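Local atomic coordinates of 3-oxoacyl-[acyl-carrier-protein] reductase (Sinorhizobium meliloti, PDB entry 3U9L), a protein that probably reduces 3-oxoacyl-[acyl-carrier-protein] substrates with NADPH, as a member of the short-chain dehydrogenase/reductase family. Residues L140-S145 / D246-V251; T185-P190 / R259-H264. All coordinates share one frame; numbering follows the deposited sequence.

Interaction 1 of 2, residues L140-S145 / D246-V251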
loop_
_atom_site.group_PDB
_atom_site.type_symbol
_atom_site.label_atom_id
_atom_site.label_comp_id
_atom_site.label_asym_id
_atom_site.label_seq_id
_atom_site.Cartn_x
_atom_site.Cartn_y
_atom_site.Cartn_z
ATOM N N LEU A 140 -20.740 -7.797 -8.296
ATOM C CA LEU A 140 -20.322 -7.129 -7.058
ATOM C C LEU A 140 -19.000 -7.668 -6.688
ATOM O O LEU A 140 -18.843 -8.907 -6.640
ATOM C CB LEU A 140 -21.295 -7.415 -5.929
ATOM C CG LEU A 140 -20.983 -6.996 -4.469
ATOM C CD1 LEU A 140 -20.965 -5.446 -4.278
ATOM C CD2 LEU A 140 -22.033 -7.625 -3.550
ATOM N N LEU A 141 -18.031 -6.758 -6.481
ATOM C CA LEU A 141 -16.745 -7.096 -5.898
ATOM C C LEU A 141 -16.797 -6.739 -4.437
ATOM O O LEU A 141 -17.184 -5.602 -4.053
ATOM C CB LEU A 141 -15.592 -6.287 -6.543
ATOM C CG LEU A 141 -14.830 -6.935 -7.677
ATOM C CD1 LEU A 141 -15.931 -7.343 -8.722
ATOM C CD2 LEU A 141 -13.870 -5.958 -8.268
ATOM N N ILE A 142 -16.387 -7.688 -3.610
ATOM C CA ILE A 142 -16.238 -7.411 -2.192
ATOM C C ILE A 142 -14.784 -7.661 -1.854
ATOM O O ILE A 142 -14.228 -8.730 -2.154
ATOM C CB ILE A 142 -17.181 -8.357 -1.334
ATOM C CG1 ILE A 142 -18.652 -8.172 -1.724
ATOM C CG2 ILE A 142 -16.986 -8.159 0.150
ATOM C CD1 ILE A 142 -19.619 -9.013 -0.899
ATOM N N TRP A 143 -14.151 -6.700 -1.193
ATOM C CA TRP A 143 -12.755 -6.879 -0.816
ATOM C C TRP A 143 -12.719 -6.962 0.697
ATOM O O TRP A 143 -13.409 -6.192 1.381
ATOM C CB TRP A 143 -11.961 -5.643 -1.275
ATOM C CG TRP A 143 -11.986 -5.363 -2.774
ATOM C CD1 TRP A 143 -13.051 -4.857 -3.517
ATOM C CD2 TRP A 143 -10.902 -5.529 -3.690
ATOM N NE1 TRP A 143 -12.667 -4.695 -4.860
ATOM C CE2 TRP A 143 -11.359 -5.086 -4.982
ATOM C CE3 TRP A 143 -9.581 -5.986 -3.557
ATOM C CZ2 TRP A 143 -10.532 -5.123 -6.107
ATOM C CZ3 TRP A 143 -8.765 -5.973 -4.658
ATOM C CH2 TRP A 143 -9.241 -5.571 -5.917
ATOM N N ILE A 144 -11.931 -7.873 1.243
ATOM C CA ILE A 144 -11.719 -7.891 2.705
ATOM C C ILE A 144 -10.480 -7.115 2.931
ATOM O O ILE A 144 -9.369 -7.539 2.567
ATOM C CB ILE A 144 -11.539 -9.310 3.291
ATOM C CG1 ILE A 144 -12.615 -10.248 2.782
ATOM C CG2 ILE A 144 -11.416 -9.258 4.863
ATOM C CD1 ILE A 144 -13.993 -9.755 3.016
ATOM N N SER A 145 -10.647 -5.942 3.507
ATOM C CA SER A 145 -9.558 -5.042 3.650
ATOM C C SER A 145 -9.103 -5.244 5.104
ATOM O O SER A 145 -9.184 -6.367 5.614
ATOM C CB SER A 145 -10.060 -3.625 3.430
ATOM O OG SER A 145 -9.021 -2.691 3.452
ATOM N N ASP A 246 -21.422 -12.284 8.946
ATOM C CA ASP A 246 -22.814 -11.844 8.925
ATOM C C ASP A 246 -22.911 -10.492 8.234
ATOM O O ASP A 246 -23.870 -10.246 7.534
ATOM C CB ASP A 246 -23.408 -11.784 10.330
ATOM C CG ASP A 246 -23.488 -13.184 10.994
ATOM O OD1 ASP A 246 -23.938 -14.198 10.325
ATOM O OD2 ASP A 246 -23.051 -13.250 12.175
ATOM N N ALA A 247 -21.899 -9.639 8.399
ATOM C CA ALA A 247 -21.883 -8.361 7.631
ATOM C C ALA A 247 -21.871 -8.628 6.157
ATOM O O ALA A 247 -22.516 -7.926 5.398
ATOM C CB ALA A 247 -20.687 -7.483 8.026
ATOM N N ILE A 248 -21.150 -9.656 5.725
ATOM C CA ILE A 248 -21.087 -9.948 4.288
ATOM C C ILE A 248 -22.394 -10.495 3.684
ATOM O O ILE A 248 -22.786 -10.136 2.569
ATOM C CB ILE A 248 -19.898 -10.868 3.945
ATOM C CG1 ILE A 248 -18.624 -10.082 4.171
ATOM C CG2 ILE A 248 -19.995 -11.345 2.458
ATOM C CD1 ILE A 248 -17.377 -10.922 4.150
ATOM N N VAL A 249 -23.047 -11.387 4.422
ATOM C CA VAL A 249 -24.357 -11.889 4.028
ATOM C C VAL A 249 -25.306 -10.712 3.880
ATOM O O VAL A 249 -26.024 -10.647 2.891
ATOM C CB VAL A 249 -24.903 -12.878 5.086
ATOM C CG1 VAL A 249 -26.385 -13.177 4.833
ATOM C CG2 VAL A 249 -24.016 -14.159 5.151
ATOM N N ARG A 250 -25.287 -9.772 4.837
ATOM C CA ARG A 250 -26.112 -8.541 4.727
ATOM C C ARG A 250 -25.778 -7.674 3.526
ATOM O O ARG A 250 -26.675 -7.153 2.875
ATOM C CB ARG A 250 -26.046 -7.670 5.989
ATOM C CG ARG A 250 -26.966 -8.155 7.085
ATOM C CD ARG A 250 -27.004 -7.187 8.331
ATOM N NE ARG A 250 -25.647 -6.955 8.852
ATOM C CZ ARG A 250 -25.135 -7.529 9.938
ATOM N NH1 ARG A 250 -25.874 -8.383 10.675
ATOM N NH2 ARG A 250 -23.876 -7.252 10.272
ATOM N N VAL A 251 -24.495 -7.470 3.224
ATOM C CA VAL A 251 -24.167 -6.746 1.975
ATOM C C VAL A 251 -24.740 -7.431 0.735
ATOM O O VAL A 251 -25.380 -6.798 -0.125
ATOM C CB VAL A 251 -22.635 -6.596 1.831
ATOM C CG1 VAL A 251 -22.252 -6.071 0.450
ATOM C CG2 VAL A 251 -22.094 -5.671 2.943
#

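Interaction 2 of 2, residues T185-P190 / R259-H264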
loop_
_atom_site.group_PDB
_atom_site.type_symbol
_atom_site.label_atom_id
_atom_site.label_comp_id
_atom_site.label_asym_id
_atom_site.label_seq_id
_atom_site.Cartn_x
_atom_site.Cartn_y
_atom_site.Cartn_z
ATOM N N THR A 185 -19.081 -2.218 -5.838
ATOM C CA THR A 185 -17.986 -2.549 -4.934
ATOM C C THR A 185 -18.416 -2.338 -3.495
ATOM O O THR A 185 -19.069 -1.325 -3.161
ATOM C CB THR A 185 -16.789 -1.627 -5.147
ATOM O OG1 THR A 185 -16.229 -1.862 -6.446
ATOM C CG2 THR A 185 -15.692 -1.915 -4.100
ATOM N N SER A 186 -18.020 -3.261 -2.631
ATOM C CA SER A 186 -18.193 -3.063 -1.219
ATOM C C SER A 186 -16.918 -3.579 -0.514
ATOM O O SER A 186 -16.377 -4.650 -0.875
ATOM C CB SER A 186 -19.505 -3.752 -0.762
ATOM O OG SER A 186 -19.622 -3.604 0.645
ATOM N N ILE A 187 -16.396 -2.805 0.450
ATOM C CA ILE A 187 -15.159 -3.140 1.084
ATOM C C ILE A 187 -15.437 -3.405 2.575
ATOM O O ILE A 187 -16.016 -2.588 3.282
ATOM C CB ILE A 187 -14.114 -2.013 0.992
ATOM C CG1 ILE A 187 -13.822 -1.659 -0.496
ATOM C CG2 ILE A 187 -12.839 -2.461 1.741
ATOM C CD1 ILE A 187 -12.882 -0.467 -0.823
ATOM N N ILE A 188 -15.041 -4.570 3.029
ATOM C CA ILE A 188 -15.218 -4.945 4.415
ATOM C C ILE A 188 -13.918 -4.601 5.133
ATOM O O ILE A 188 -12.814 -4.953 4.691
ATOM C CB ILE A 188 -15.512 -6.465 4.549
ATOM C CG1 ILE A 188 -16.617 -6.940 3.544
ATOM C CG2 ILE A 188 -15.798 -6.824 5.986
ATOM C CD1 ILE A 188 -17.966 -6.166 3.576
ATOM N N VAL A 189 -14.083 -3.900 6.238
ATOM C CA VAL A 189 -12.985 -3.439 7.047
ATOM C C VAL A 189 -12.986 -4.096 8.468
ATOM O O VAL A 189 -13.514 -3.560 9.426
ATOM C CB VAL A 189 -12.926 -1.892 7.071
ATOM C CG1 VAL A 189 -11.683 -1.426 7.763
ATOM C CG2 VAL A 189 -12.943 -1.359 5.623
ATOM N N PRO A 190 -12.395 -5.288 8.572
ATOM C CA PRO A 190 -12.331 -6.036 9.850
ATOM C C PRO A 190 -11.254 -5.510 10.748
ATOM O O PRO A 190 -10.157 -5.207 10.270
ATOM C CB PRO A 190 -11.953 -7.475 9.438
ATOM C CG PRO A 190 -11.831 -7.475 7.967
ATOM C CD PRO A 190 -11.799 -6.043 7.457
ATOM N N ARG A 259 -25.915 -1.004 -1.931
ATOM C CA ARG A 259 -24.860 -1.537 -1.058
ATOM C C ARG A 259 -23.897 -0.480 -0.477
ATOM O O ARG A 259 -23.454 0.427 -1.184
ATOM C CB ARG A 259 -24.116 -2.639 -1.800
ATOM C CG ARG A 259 -25.065 -3.756 -2.158
ATOM C CD ARG A 259 -24.369 -4.873 -2.828
ATOM N NE ARG A 259 -25.226 -6.056 -2.946
ATOM C CZ ARG A 259 -25.741 -6.509 -4.094
ATOM N NH1 ARG A 259 -25.456 -5.902 -5.242
ATOM N NH2 ARG A 259 -26.479 -7.618 -4.099
ATOM N N PRO A 260 -23.541 -0.618 0.816
ATOM C CA PRO A 260 -22.607 0.347 1.403
ATOM C C PRO A 260 -21.271 0.191 0.703
ATOM O O PRO A 260 -20.947 -0.941 0.346
ATOM C CB PRO A 260 -22.446 -0.119 2.858
ATOM C CG PRO A 260 -23.149 -1.534 2.952
ATOM C CD PRO A 260 -23.753 -1.847 1.616
ATOM N N PHE A 261 -20.502 1.268 0.586
ATOM C CA PHE A 261 -19.134 1.201 0.075
ATOM C C PHE A 261 -18.099 0.511 1.035
ATOM O O PHE A 261 -17.307 -0.265 0.575
ATOM C CB PHE A 261 -18.643 2.609 -0.303
ATOM C CG PHE A 261 -17.304 2.621 -0.989
ATOM C CD1 PHE A 261 -17.162 2.089 -2.254
ATOM C CD2 PHE A 261 -16.189 3.172 -0.368
ATOM C CE1 PHE A 261 -15.936 2.093 -2.900
ATOM C CE2 PHE A 261 -14.945 3.194 -1.015
ATOM C CZ PHE A 261 -14.821 2.646 -2.284
ATOM N N ARG A 262 -18.199 0.786 2.320
ATOM C CA ARG A 262 -17.395 0.124 3.332
ATOM C C ARG A 262 -18.236 -0.342 4.496
ATOM O O ARG A 262 -19.161 0.325 4.851
ATOM C CB ARG A 262 -16.298 1.008 3.881
ATOM C CG ARG A 262 -15.253 1.383 2.963
ATOM C CD ARG A 262 -14.229 2.175 3.646
ATOM N NE ARG A 262 -13.206 2.564 2.721
ATOM C CZ ARG A 262 -12.195 1.818 2.362
ATOM N NH1 ARG A 262 -11.360 2.288 1.486
ATOM N NH2 ARG A 262 -11.852 0.794 3.060
ATOM N N VAL A 263 -17.878 -1.465 5.098
ATOM C CA VAL A 263 -18.606 -1.943 6.287
ATOM C C VAL A 263 -17.488 -2.201 7.289
ATOM O O VAL A 263 -16.515 -2.885 6.972
ATOM C CB VAL A 263 -19.478 -3.229 6.022
ATOM C CG1 VAL A 263 -20.090 -3.761 7.304
ATOM C CG2 VAL A 263 -20.601 -2.940 5.029
ATOM N N HIS A 264 -17.596 -1.579 8.459
ATOM C CA HIS A 264 -16.604 -1.666 9.530
ATOM C C HIS A 264 -17.060 -2.724 10.537
ATOM O O HIS A 264 -18.182 -2.663 11.038
ATOM C CB HIS A 264 -16.364 -0.278 10.156
ATOM C CG HIS A 264 -15.842 0.719 9.160
ATOM N ND1 HIS A 264 -14.514 0.771 8.786
ATOM C CD2 HIS A 264 -16.474 1.651 8.401
ATOM C CE1 HIS A 264 -14.359 1.692 7.844
ATOM N NE2 HIS A 264 -15.526 2.234 7.579
HETATM O O HOH W 1 -21.019 0.272 -2.681
HETATM O O HOH W 2 -13.051 -0.929 10.718
#

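Interaction 1 of 2, residues L140-S145 / D246-V251
I142 meets both I248 and V251 through a single methyl: its CD1 lies 4.1 Å from I248 CG2 and 4.2 Å from V251 CG1. The reach comes from its torsions, since CG1 stands beside the backbone N (chi1 -59°) and the chain then runs extended to CD1, carrying the methyl out from the strand toward the helix. It meets V251 tip to tip. Toward the end of the strand, I144 leaves the backbone less directly, yet its folded chain (chi2 -54°) brings CD1 back to within 3.8 Å of I248 CD1, the closest approach of the contact; these two side chains cross at about a right angle. I248 thus divides its branches, CG2 serving I142 and CD1 serving I144. At the other end L140 CD2 touches V251 CG1 more loosely, at 4.3 Å. All five residues are buried and wholly apolar, and the modest 184 Å² shared between the segments fits an 11.1 Å separation of the axes, bridged by side chains alone. I248 also rests on T21 and L25 of helix 16-27, so two helices cover this face, whereas L141 and W143 point to helices 108-136 and 158-179. The near-antiparallel axes (164°) and the helices on both faces of a parallel sheet are those of the Rossmann-type alpha/beta sandwich of short-chain dehydrogenases/reductases.

Interaction 2 of 2, residues T185-P190 / R259-H264
I187 is gripped by the neighbouring strand through both of its backbone polar atoms: its N donates to F261 O at 2.7 Å, and its O accepts from V263 N at 2.8 Å. V189 N then bonds to V263 O at 2.7 Å, the straightest of the three (166° at the hydrogen). Before the strand pairing proper, S186 OG donates to P260 O at 3.0 Å, tilted 25° from the carbonyl plane. The pairs I187 with R262, I188 with V263 and V189 with H264 are parallel bridges, adding the final strand to one edge of the parallel sheet of the Rossmann-type fold. On the face of I187 and V189, the extended chain of R262 runs alongside I187, whose CD1 sits 3.8 Å above the guanidinium plane, offset toward its rim, while V189 CG2 approaches its edge in plane. F261 lies beside I187 on the same face, its CZ 3.9 Å from I187 CD1. Two waters extend the pairing: one donates to both T185 O and R259 O, while another, donating to V189 O, lies in the plane of the H264 ring, 3.0 Å from H264 ND1. Outside this shell, D168 and D280 form salt bridges with R262 NH1 and NE, and F276 makes a cation-pi contact with it. A leucine in place of R262 would probably leave D168 and D280 without their cationic mate and I187 CD1 without the flat surface it lies over.

Interactions 1 and 2 have centres about 6 Å apart and meet within one parallel sheet, where strands 139-144 and 183-190 are neighbours. Direct evidence of the join is the pair of probable hydrogen bonds S145 N to I188 O (2.7 Å) and W143 O to I188 N (2.8 Å). Along the chain the segments alternate: 140-145, 185-190, 246-251, 259-264. Helix 242-252 of interaction 1 is followed by strand 262-265 of interaction 2, and it also packs on S186, I188 and V263. One helix therefore spans the last three strands, tying the chain's later part, including the outermost strand, to the inner sheet.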